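Local structure of SG7.AF (Anopheles freeborni, 6XL7) at residues K56-R61 with G108-C113; N67-T72 with T101-I106; R13-D18 with D60-K65; E39-K44 with K112-R117. The protein inhibits the alternative pathway of host complement as a salivary mosquito protein, acting on the activated C3 convertase C3bBb and sparing the classical pathway. All coordinates share one frame; numbering follows the deposited sequence. Where two conformers were deposited one is given.

Interaction 1. Residues K56-R61 with G108-C113; sequences KTCLDR and GETEKC. With SO4 (sulfate ion), chain E.
Thr110 OG1 is held from two directions: it is hydrogen-bonded to Ile106 O one turn back in its own helix, and it accepts a hydrogen bond from a water that spans the gap to the other helix. That water lies 2.9 Å from Thr110 OG1 and also donates to Cys58 O, 2.9 Å away, giving a carbonyl of one helix a partner shared with the other. Thr110 suits the place because its methyl serves the same gap, with CG2 3.9 Å from Cys58 SG. Beside the water runs the disulfide, Cys58 SG to Cys113 SG at 2.1 Å, with a torsion of 71° about the S-S bond. The two half-cystines meet by different routes: Cys58 SG stands opposite its backbone N, whereas Cys113 SG is tucked between its own N and carbonyl carbon (chi1 58°). The bond thus staples the first turn of helix 56-77 to the C-terminal part of helix 89-113, two neighbours of a mainly helical fold that run antiparallel at 169° with their local axes 9.3 Å apart. Arg61, bent at chi3, folds back along its own helix and comes edge-on to the disulfide. One face of its guanidinium lies over Thr57 O and Cys58 CA, and its edge points at the disulfide, with NH2 3.5 Å from Cys113 SG. At the start of helix 56-77 a sulfate, probably from the crystallisation liquor, accepts a fairly straight bond from Thr57 N to its O4 (2.9 Å) and another from Ser55 OG.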
# COMPACT_ATOMS: atom_id res chain seq x y z
N LYS A 56 -6.41 10.59 -11.32
CA LYS A 56 -5.34 9.70 -11.75
C LYS A 56 -4.01 10.06 -11.09
O LYS A 56 -3.23 9.17 -10.74
CB LYS A 56 -5.22 9.69 -13.28
CG LYS A 56 -6.37 8.95 -13.95
CD LYS A 56 -6.12 8.75 -15.44
CE LYS A 56 -7.34 8.14 -16.12
NZ LYS A 56 -8.55 8.97 -15.90
N THR A 57 -3.74 11.35 -10.91
CA THR A 57 -2.49 11.74 -10.25
C THR A 57 -2.48 11.27 -8.81
O THR A 57 -1.44 10.83 -8.31
CB THR A 57 -2.24 13.24 -10.36
OG1 THR A 57 -3.31 13.97 -9.74
CG2 THR A 57 -2.13 13.67 -11.81
N CYS A 58 -3.62 11.33 -8.12
CA CYS A 58 -3.70 10.83 -6.76
C CYS A 58 -3.40 9.34 -6.71
O CYS A 58 -2.63 8.87 -5.86
CB CYS A 58 -5.09 11.11 -6.21
SG CYS A 58 -5.36 10.63 -4.49
N LEU A 59 -4.02 8.57 -7.62
CA LEU A 59 -3.80 7.13 -7.65
C LEU A 59 -2.35 6.80 -7.96
O LEU A 59 -1.75 5.92 -7.32
CB LEU A 59 -4.74 6.49 -8.67
CG LEU A 59 -6.23 6.59 -8.34
CD1 LEU A 59 -7.06 6.26 -9.57
CD2 LEU A 59 -6.57 5.66 -7.19
N ASP A 60 -1.75 7.51 -8.92
CA ASP A 60 -0.36 7.25 -9.29
C ASP A 60 0.58 7.51 -8.12
O ASP A 60 1.53 6.75 -7.90
CB ASP A 60 0.03 8.15 -10.46
CG ASP A 60 -0.62 7.74 -11.78
OD1 ASP A 60 -1.23 6.65 -11.85
OD2 ASP A 60 -0.52 8.52 -12.76
N ARG A 61 0.33 8.59 -7.36
CA ARG A 61 1.16 8.88 -6.20
C ARG A 61 1.02 7.81 -5.13
O ARG A 61 1.99 7.50 -4.44
CB ARG A 61 0.81 10.24 -5.60
CG ARG A 61 1.25 11.41 -6.43
CD ARG A 61 1.19 12.71 -5.64
NE ARG A 61 -0.18 13.04 -5.22
CZ ARG A 61 -1.03 13.75 -5.95
NH1 ARG A 61 -0.66 14.22 -7.14
NH2 ARG A 61 -2.25 14.00 -5.49
N GLY A 108 -4.35 8.26 4.50
CA GLY A 108 -4.93 9.57 4.76
C GLY A 108 -4.65 10.56 3.65
O GLY A 108 -5.53 11.34 3.26
N GLU A 109 -3.44 10.54 3.11
CA GLU A 109 -3.10 11.45 2.01
C GLU A 109 -3.92 11.13 0.77
O GLU A 109 -4.44 12.04 0.11
CB GLU A 109 -1.60 11.37 1.72
CG GLU A 109 -0.72 11.82 2.88
CD GLU A 109 0.68 11.25 2.84
OE1 GLU A 109 1.08 10.65 1.82
OE2 GLU A 109 1.40 11.40 3.85
N THR A 110 -4.05 9.84 0.45
CA THR A 110 -4.80 9.42 -0.73
C THR A 110 -6.28 9.78 -0.59
O THR A 110 -6.90 10.24 -1.56
CB THR A 110 -4.61 7.92 -0.94
OG1 THR A 110 -3.21 7.65 -1.10
CG2 THR A 110 -5.37 7.43 -2.18
N GLU A 111 -6.85 9.60 0.60
CA GLU A 111 -8.25 9.94 0.80
C GLU A 111 -8.51 11.40 0.46
O GLU A 111 -9.57 11.74 -0.09
CB GLU A 111 -8.67 9.65 2.24
CG GLU A 111 -8.79 8.18 2.55
CD GLU A 111 -9.02 7.90 4.02
OE1 GLU A 111 -9.51 6.79 4.34
OE2 GLU A 111 -8.71 8.77 4.86
N LYS A 112 -7.57 12.28 0.79
CA LYS A 112 -7.77 13.71 0.55
C LYS A 112 -7.80 14.05 -0.94
O LYS A 112 -8.44 15.03 -1.33
CB LYS A 112 -6.68 14.53 1.25
CG LYS A 112 -6.79 14.56 2.77
CD LYS A 112 -5.66 15.39 3.37
CE LYS A 112 -5.83 15.56 4.88
NZ LYS A 112 -5.80 14.25 5.59
N CYS A 113 -7.11 13.28 -1.78
CA CYS A 113 -6.97 13.63 -3.20
C CYS A 113 -7.76 12.73 -4.14
O CYS A 113 -7.68 12.92 -5.35
CB CYS A 113 -5.49 13.67 -3.63
SG CYS A 113 -4.45 12.14 -3.43
S SO4 E . -6.19 14.51 -12.14
O1 SO4 E . -5.71 15.67 -12.88
O2 SO4 E . -6.35 14.86 -10.74
O3 SO4 E . -7.49 14.09 -12.68
O4 SO4 E . -5.24 13.41 -12.30
O HOH W 1 -2.06 9.35 -3.09

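Interaction 2. Residues N67-T72 with T101-I106; sequences NDVKET and TALGEI
Val69 points its forked side chain straight at the helix opposite, where Ala102 faces it and Leu103 and Ile106 flank it. With CG1 set opposite the backbone N (chi1 162°), the two methyls spread across the partner helix. Val69 CG1 lies 3.7 Å from Ala102 CB, Val69 CG2 is 3.9 Å from that same Ala102 CB, and the small methyl of alanine therefore rests against both prongs. The larger neighbours come in at different slants. Leu103 crosses the valine obliquely and brings CD2 to 3.8 Å from Val69 CG1, while Ile106 lies alongside, running the other way, and places CD1 3.8 Å from Val69 CG2. Alanine suits the point of closest backbone approach, since a single methyl fits where Val69 CA and Ala102 CA are 6.8 Å apart. The helices 56-77 and 89-113 run almost exactly antiparallel here, at 177°. Leu103 also packs on Leu37 of helix 23-46, and Ile106 on Met62 and Val66, which joins this patch to the wider core of the helical fold. With no hydrogen bond or salt bridge between the segments, cohesion between them probably rests on methyl packing and on the partial exclusion of water, forces that depend on shape more than on direction.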
# COMPACT_ATOMS: atom_id res chain seq x y z
N ASN A 67 5.28 1.78 -3.01
CA ASN A 67 6.44 1.03 -3.42
C ASN A 67 7.69 1.46 -2.64
O ASN A 67 8.46 0.60 -2.21
CB ASN A 67 6.56 0.96 -4.94
CG ASN A 67 5.44 0.10 -5.57
OD1 ASN A 67 4.82 0.47 -6.58
ND2 ASN A 67 5.17 -1.05 -4.95
N ASP A 68 7.85 2.76 -2.37
CA ASP A 68 9.00 3.23 -1.58
C ASP A 68 8.92 2.76 -0.13
O ASP A 68 9.93 2.35 0.46
CB ASP A 68 9.07 4.75 -1.63
CG ASP A 68 9.34 5.28 -3.03
OD1 ASP A 68 9.83 4.51 -3.88
OD2 ASP A 68 9.09 6.49 -3.26
N VAL A 69 7.73 2.85 0.48
CA VAL A 69 7.54 2.39 1.85
C VAL A 69 7.80 0.89 1.96
O VAL A 69 8.44 0.43 2.91
CB VAL A 69 6.14 2.81 2.34
CG1 VAL A 69 5.71 2.02 3.56
CG2 VAL A 69 6.12 4.31 2.61
N LYS A 70 7.35 0.12 0.97
CA LYS A 70 7.55 -1.32 0.99
C LYS A 70 9.02 -1.69 0.77
O LYS A 70 9.54 -2.59 1.45
CB LYS A 70 6.65 -1.98 -0.05
CG LYS A 70 6.82 -3.47 -0.14
CD LYS A 70 5.59 -4.13 -0.74
CE LYS A 70 5.38 -3.69 -2.19
NZ LYS A 70 6.51 -4.10 -3.06
N GLU A 71 9.73 -0.99 -0.13
CA GLU A 71 11.16 -1.25 -0.27
C GLU A 71 11.90 -0.96 1.03
O GLU A 71 12.86 -1.65 1.38
CB GLU A 71 11.76 -0.45 -1.42
CG GLU A 71 11.46 -1.00 -2.81
CD GLU A 71 11.77 -2.49 -2.94
OE1 GLU A 71 12.96 -2.86 -2.89
OE2 GLU A 71 10.81 -3.26 -3.10
N THR A 72 11.45 0.06 1.76
CA THR A 72 12.08 0.40 3.04
C THR A 72 11.86 -0.71 4.06
O THR A 72 12.79 -1.10 4.77
CB THR A 72 11.53 1.74 3.53
OG1 THR A 72 11.84 2.77 2.58
CG2 THR A 72 12.16 2.13 4.86
N THR A 101 2.50 2.02 9.95
CA THR A 101 2.23 3.44 10.18
C THR A 101 2.41 4.25 8.90
O THR A 101 1.59 5.13 8.59
CB THR A 101 3.14 3.97 11.28
OG1 THR A 101 2.86 3.29 12.51
CG2 THR A 101 2.94 5.46 11.47
N ALA A 102 3.46 3.97 8.13
CA ALA A 102 3.70 4.72 6.91
C ALA A 102 2.60 4.46 5.89
O ALA A 102 2.17 5.38 5.18
CB ALA A 102 5.08 4.38 6.34
N LEU A 103 2.12 3.22 5.79
CA LEU A 103 1.01 2.92 4.89
C LEU A 103 -0.24 3.66 5.34
O LEU A 103 -1.01 4.15 4.50
CB LEU A 103 0.74 1.42 4.82
CG LEU A 103 1.84 0.56 4.19
CD1 LEU A 103 1.42 -0.90 4.22
CD2 LEU A 103 2.17 0.99 2.76
N GLY A 104 -0.46 3.74 6.65
CA GLY A 104 -1.62 4.46 7.15
C GLY A 104 -1.58 5.94 6.79
O GLY A 104 -2.62 6.54 6.50
N GLU A 105 -0.39 6.53 6.80
CA GLU A 105 -0.26 7.93 6.40
C GLU A 105 -0.57 8.09 4.92
O GLU A 105 -1.24 9.05 4.52
CB GLU A 105 1.14 8.44 6.74
CG GLU A 105 1.42 8.46 8.23
CD GLU A 105 2.85 8.85 8.56
OE1 GLU A 105 3.15 9.05 9.75
OE2 GLU A 105 3.67 8.96 7.62
N ILE A 106 -0.13 7.14 4.10
CA ILE A 106 -0.48 7.15 2.68
C ILE A 106 -1.99 7.07 2.51
O ILE A 106 -2.57 7.74 1.64
CB ILE A 106 0.26 6.04 1.92
CG1 ILE A 106 1.77 6.33 1.87
CG2 ILE A 106 -0.30 5.90 0.51
CD1 ILE A 106 2.59 5.11 1.49

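Interaction 3. Residues R13-D18 with D60-K65; sequences RRIDFD and DRMVTK. With SO4 (sulfate ion), chain B.
Ile15 and Val63 bring the loop after helix 2-13 closest to helix 56-77, their CA atoms 5.8 Å apart. The long branch of Ile15 makes the contact: CG1 stands opposite the carbonyl carbon (chi1 -68°) and lies 4.1 Å from Val63 CA, and its extension carries CD1 onward to Met62. There the two side chains meet at about a right angle, Ile15 CD1 lying 4.1 Å from Met62 CE. Met62 leaves its helix fully extended through its first two torsions and bends only at the last (chi3 77°), which turns the terminal methyl to the isoleucine; such an unbranched, flexible chain can adapt its end to several neighbours, and it also packs on Leu41 and Ile106 of other helices. Val63 offers CG1 to the loop backbone, 3.8 Å from Arg14 O, and the same methyl lies near Arg14 CB. Outside this apolar patch, Arg13 bends at chi3 (50°) to present the edge of its guanidinium to a sulfate, probably from the crystallisation liquor. Arg13 NH1 donates to sulfate O3 (2.9 Å) and Arg13 NH2 to sulfate O4 (2.8 Å), a two-pronged grip. Arg14 NH1 reaches the same ion in one of its two conformers, so that bond is less certain. Loop and helix are thus joined mainly by aliphatic packing, with no hydrogen bond between the two segments, while the arginine charge is turned to an anion.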
# COMPACT_ATOMS: atom_id res chain seq x y z
N ARG A 13 -3.16 -3.29 -8.51
CA ARG A 13 -2.41 -4.24 -9.33
C ARG A 13 -1.02 -3.70 -9.67
O ARG A 13 -0.08 -4.48 -9.84
CB ARG A 13 -3.21 -4.59 -10.59
CG ARG A 13 -2.45 -5.44 -11.59
CD ARG A 13 -3.36 -5.97 -12.68
NE ARG A 13 -4.18 -4.94 -13.32
CZ ARG A 13 -3.73 -4.10 -14.25
NH1 ARG A 13 -2.45 -4.14 -14.62
NH2 ARG A 13 -4.56 -3.21 -14.79
N ARG A 14 -0.88 -2.38 -9.75
CA ARG A 14 0.41 -1.77 -10.07
C ARG A 14 1.36 -1.74 -8.87
O ARG A 14 2.54 -1.43 -9.06
CB ARG A 14 0.20 -0.38 -10.68
CG ARG A 14 -0.39 -0.42 -12.09
CD ARG A 14 -1.28 0.78 -12.41
NE ARG A 14 -1.73 0.79 -13.80
CZ ARG A 14 -2.56 1.70 -14.31
NH1 ARG A 14 -2.91 1.63 -15.59
NH2 ARG A 14 -3.04 2.67 -13.55
N ILE A 15 0.88 -2.06 -7.67
CA ILE A 15 1.73 -2.21 -6.48
C ILE A 15 2.19 -3.66 -6.50
O ILE A 15 1.51 -4.56 -6.02
CB ILE A 15 0.99 -1.86 -5.20
CG1 ILE A 15 0.67 -0.37 -5.15
CG2 ILE A 15 1.81 -2.27 -3.97
CD1 ILE A 15 -0.28 0.03 -4.03
N ASP A 16 3.37 -3.88 -7.08
CA ASP A 16 3.85 -5.24 -7.28
C ASP A 16 4.65 -5.72 -6.08
O ASP A 16 5.17 -4.93 -5.28
CB ASP A 16 4.71 -5.32 -8.54
CG ASP A 16 5.89 -4.37 -8.50
OD1 ASP A 16 5.86 -3.41 -7.69
OD2 ASP A 16 6.85 -4.58 -9.27
N PHE A 17 4.72 -7.04 -5.95
CA PHE A 17 5.51 -7.71 -4.93
C PHE A 17 6.49 -8.64 -5.62
O PHE A 17 6.13 -9.33 -6.58
CB PHE A 17 4.60 -8.50 -4.00
CG PHE A 17 3.62 -7.65 -3.25
CD1 PHE A 17 2.39 -7.32 -3.80
CD2 PHE A 17 3.93 -7.16 -1.99
CE1 PHE A 17 1.49 -6.54 -3.11
CE2 PHE A 17 3.03 -6.36 -1.30
CZ PHE A 17 1.82 -6.05 -1.85
N ASP A 18 7.73 -8.66 -5.14
CA ASP A 18 8.78 -9.50 -5.71
C ASP A 18 8.66 -10.89 -5.10
O ASP A 18 9.09 -11.12 -3.97
CB ASP A 18 10.15 -8.88 -5.46
CG ASP A 18 11.30 -9.68 -6.08
OD1 ASP A 18 11.07 -10.81 -6.57
OD2 ASP A 18 12.44 -9.17 -6.09
N ASP A 60 -1.75 7.51 -8.92
CA ASP A 60 -0.36 7.25 -9.29
C ASP A 60 0.58 7.51 -8.12
O ASP A 60 1.53 6.75 -7.90
CB ASP A 60 0.03 8.15 -10.46
CG ASP A 60 -0.62 7.74 -11.78
OD1 ASP A 60 -1.23 6.65 -11.85
OD2 ASP A 60 -0.52 8.52 -12.76
N ARG A 61 0.33 8.59 -7.36
CA ARG A 61 1.16 8.88 -6.20
C ARG A 61 1.02 7.81 -5.13
O ARG A 61 1.99 7.50 -4.44
CB ARG A 61 0.81 10.24 -5.60
CG ARG A 61 1.25 11.41 -6.43
CD ARG A 61 1.19 12.71 -5.64
NE ARG A 61 -0.18 13.04 -5.22
CZ ARG A 61 -1.03 13.75 -5.95
NH1 ARG A 61 -0.66 14.22 -7.14
NH2 ARG A 61 -2.25 14.00 -5.49
N MET A 62 -0.17 7.24 -4.97
CA MET A 62 -0.30 6.15 -4.01
C MET A 62 0.61 4.99 -4.39
O MET A 62 1.26 4.40 -3.52
CB MET A 62 -1.74 5.67 -3.94
CG MET A 62 -1.92 4.63 -2.85
SD MET A 62 -3.53 3.83 -2.81
CE MET A 62 -3.37 2.69 -4.17
N VAL A 63 0.69 4.67 -5.68
CA VAL A 63 1.52 3.55 -6.12
C VAL A 63 2.99 3.79 -5.78
O VAL A 63 3.65 2.93 -5.20
CB VAL A 63 1.31 3.28 -7.62
CG1 VAL A 63 2.29 2.24 -8.12
CG2 VAL A 63 -0.13 2.84 -7.87
N THR A 64 3.52 4.96 -6.15
CA THR A 64 4.95 5.19 -5.91
C THR A 64 5.24 5.28 -4.42
O THR A 64 6.25 4.73 -3.96
CB THR A 64 5.45 6.44 -6.64
OG1 THR A 64 4.76 7.59 -6.15
CG2 THR A 64 5.25 6.32 -8.14
N LYS A 65 4.36 5.92 -3.65
CA LYS A 65 4.59 6.03 -2.21
C LYS A 65 4.61 4.66 -1.55
O LYS A 65 5.49 4.38 -0.73
CB LYS A 65 3.53 6.93 -1.56
CG LYS A 65 3.68 8.41 -1.89
CD LYS A 65 2.52 9.21 -1.31
CE LYS A 65 2.73 10.70 -1.52
NZ LYS A 65 1.62 11.51 -0.93
S SO4 B . -2.36 -1.42 -17.29
O1 SO4 B . -2.18 -2.26 -18.47
O2 SO4 B . -2.03 -0.03 -17.63
O3 SO4 B . -1.49 -1.87 -16.22
O4 SO4 B . -3.76 -1.49 -16.87

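Interaction 4. Residues E39-K44 with K112-R117; sequences EPLTKK and KCLTTR
Leu41 and Leu114 mark the nearest backbone approach, with CA atoms 9.3 Å apart, so side chains must bridge the distance. Leu41 belongs to helix 23-46, which is kinked at Pro40, whose ring nitrogen has no hydrogen to give to the preceding turn. Facing it, residues 112-117 leave the end of helix 89-113 and pass into a short, weakly bonded strand at about 115-116. Leu114 sits at that change of direction and points into the protein. Its CD1 fills the gap, lying 4.2 Å from Leu41 CD2 and 4.2 Å from Lys44 CD. Its first torsion, -112°, lies away from the usual staggered positions, a turn that goes with CD1 being set against both Leu41 and Lys44. Lys44 suits a border: its stretched methylene chain packs on the leucine, and its chain bends only at the last torsion before NZ. Leu114 also packs on Leu59 and Tyr48, and its backbone bonds to Ser55 while that of Thr116 bonds to Lys53. The arrangement is the packing of a leucine from the C-terminal end of one helix against neighbouring helices, toward one end of a helical bundle and beside the two-stranded antiparallel sheet 53-54/115-116.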
# COMPACT_ATOMS: atom_id res chain seq x y z
N GLU A 39 -8.46 -2.44 1.85
CA GLU A 39 -9.78 -2.52 2.48
C GLU A 39 -10.40 -1.15 2.76
O GLU A 39 -11.52 -0.90 2.29
CB GLU A 39 -9.77 -3.45 3.70
CG GLU A 39 -11.08 -3.39 4.47
CD GLU A 39 -11.12 -4.31 5.68
OE1 GLU A 39 -10.06 -4.84 6.07
OE2 GLU A 39 -12.23 -4.50 6.23
N PRO A 40 -9.74 -0.22 3.45
CA PRO A 40 -10.41 1.07 3.72
C PRO A 40 -10.69 1.88 2.47
O PRO A 40 -11.74 2.52 2.38
CB PRO A 40 -9.48 1.78 4.70
CG PRO A 40 -8.19 1.07 4.61
CD PRO A 40 -8.49 -0.35 4.22
N LEU A 41 -9.80 1.87 1.48
CA LEU A 41 -10.05 2.70 0.30
C LEU A 41 -11.14 2.12 -0.59
O LEU A 41 -11.92 2.88 -1.18
CB LEU A 41 -8.77 2.98 -0.48
CG LEU A 41 -7.72 3.83 0.23
CD1 LEU A 41 -6.47 3.92 -0.63
CD2 LEU A 41 -8.26 5.22 0.55
N THR A 42 -11.21 0.79 -0.71
CA THR A 42 -12.30 0.18 -1.45
C THR A 42 -13.64 0.54 -0.81
O THR A 42 -14.58 0.91 -1.51
CB THR A 42 -12.11 -1.33 -1.49
OG1 THR A 42 -10.93 -1.64 -2.23
CG2 THR A 42 -13.30 -1.99 -2.15
N LYS A 43 -13.72 0.43 0.52
CA LYS A 43 -14.96 0.78 1.21
C LYS A 43 -15.34 2.23 0.95
O LYS A 43 -16.52 2.55 0.78
CB LYS A 43 -14.79 0.60 2.72
CG LYS A 43 -14.58 -0.81 3.22
CD LYS A 43 -14.63 -0.76 4.75
CE LYS A 43 -14.17 -2.04 5.39
NZ LYS A 43 -14.38 -2.00 6.87
N LYS A 44 -14.35 3.12 0.90
CA LYS A 44 -14.63 4.54 0.67
C LYS A 44 -15.23 4.77 -0.71
O LYS A 44 -16.27 5.42 -0.84
CB LYS A 44 -13.33 5.32 0.84
CG LYS A 44 -13.44 6.83 0.70
CD LYS A 44 -12.09 7.46 1.05
CE LYS A 44 -12.07 8.98 0.88
NZ LYS A 44 -12.89 9.69 1.90
N LYS A 112 -7.57 12.28 0.79
CA LYS A 112 -7.77 13.71 0.55
C LYS A 112 -7.80 14.05 -0.94
O LYS A 112 -8.44 15.03 -1.33
CB LYS A 112 -6.68 14.53 1.25
CG LYS A 112 -6.79 14.56 2.77
CD LYS A 112 -5.66 15.39 3.37
CE LYS A 112 -5.83 15.56 4.88
NZ LYS A 112 -5.80 14.25 5.59
N CYS A 113 -7.11 13.28 -1.78
CA CYS A 113 -6.97 13.63 -3.20
C CYS A 113 -7.76 12.73 -4.14
O CYS A 113 -7.68 12.92 -5.35
CB CYS A 113 -5.49 13.67 -3.63
SG CYS A 113 -4.45 12.14 -3.43
N LEU A 114 -8.53 11.78 -3.61
CA LEU A 114 -9.05 10.69 -4.43
C LEU A 114 -10.00 11.18 -5.52
O LEU A 114 -9.95 10.69 -6.66
CB LEU A 114 -9.74 9.65 -3.56
CG LEU A 114 -9.09 8.28 -3.42
CD1 LEU A 114 -10.03 7.36 -2.66
CD2 LEU A 114 -8.74 7.69 -4.78
N THR A 115 -10.89 12.12 -5.21
CA THR A 115 -11.89 12.56 -6.18
C THR A 115 -11.51 13.90 -6.81
O THR A 115 -10.78 14.71 -6.23
CB THR A 115 -13.29 12.65 -5.56
OG1 THR A 115 -13.30 13.66 -4.54
CG2 THR A 115 -13.68 11.32 -4.95
N THR A 116 -12.04 14.12 -8.01
CA THR A 116 -11.80 15.35 -8.75
C THR A 116 -13.08 15.75 -9.48
O THR A 116 -14.12 15.11 -9.34
CB THR A 116 -10.58 15.18 -9.68
OG1 THR A 116 -10.21 16.45 -10.22
CG2 THR A 116 -10.87 14.20 -10.81
N ARG A 117 -13.03 16.84 -10.25
CA ARG A 117 -14.20 17.30 -10.98
C ARG A 117 -14.35 16.53 -12.29
O ARG A 117 -13.40 15.98 -12.83
CB ARG A 117 -14.05 18.75 -11.42
CG ARG A 117 -13.71 19.75 -10.39
CD ARG A 117 -13.53 21.08 -11.09
NE ARG A 117 -13.38 22.17 -10.15
CZ ARG A 117 -13.31 23.44 -10.52
NH1 ARG A 117 -13.39 23.76 -11.80
NH2 ARG A 117 -13.18 24.39 -9.60

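In the fold
From the N terminus, helix 2-13 runs into the loop 13-18, which interaction 3 ties to helix 56-77, closing a loop that contains all of helix 23-46. Before that loop closes, residues 39-44 open interaction 4, which ends only at 112-117; interactions 3 and 4 therefore cross. Interaction 1 starts at 56-61, overlapping the end of interaction 3 at Asp60 and Arg61, and finishes on the same C-terminal run as interaction 4, sharing Lys112 and Cys113. Interaction 2 lies within both interactions 1 and 4, joining the two helices of interaction 1 about 14 Å from it, centre to centre. Lys70 to Asp16 O links interactions 2 and 3, and Glu109 to Lys65 links interactions 1 and 3.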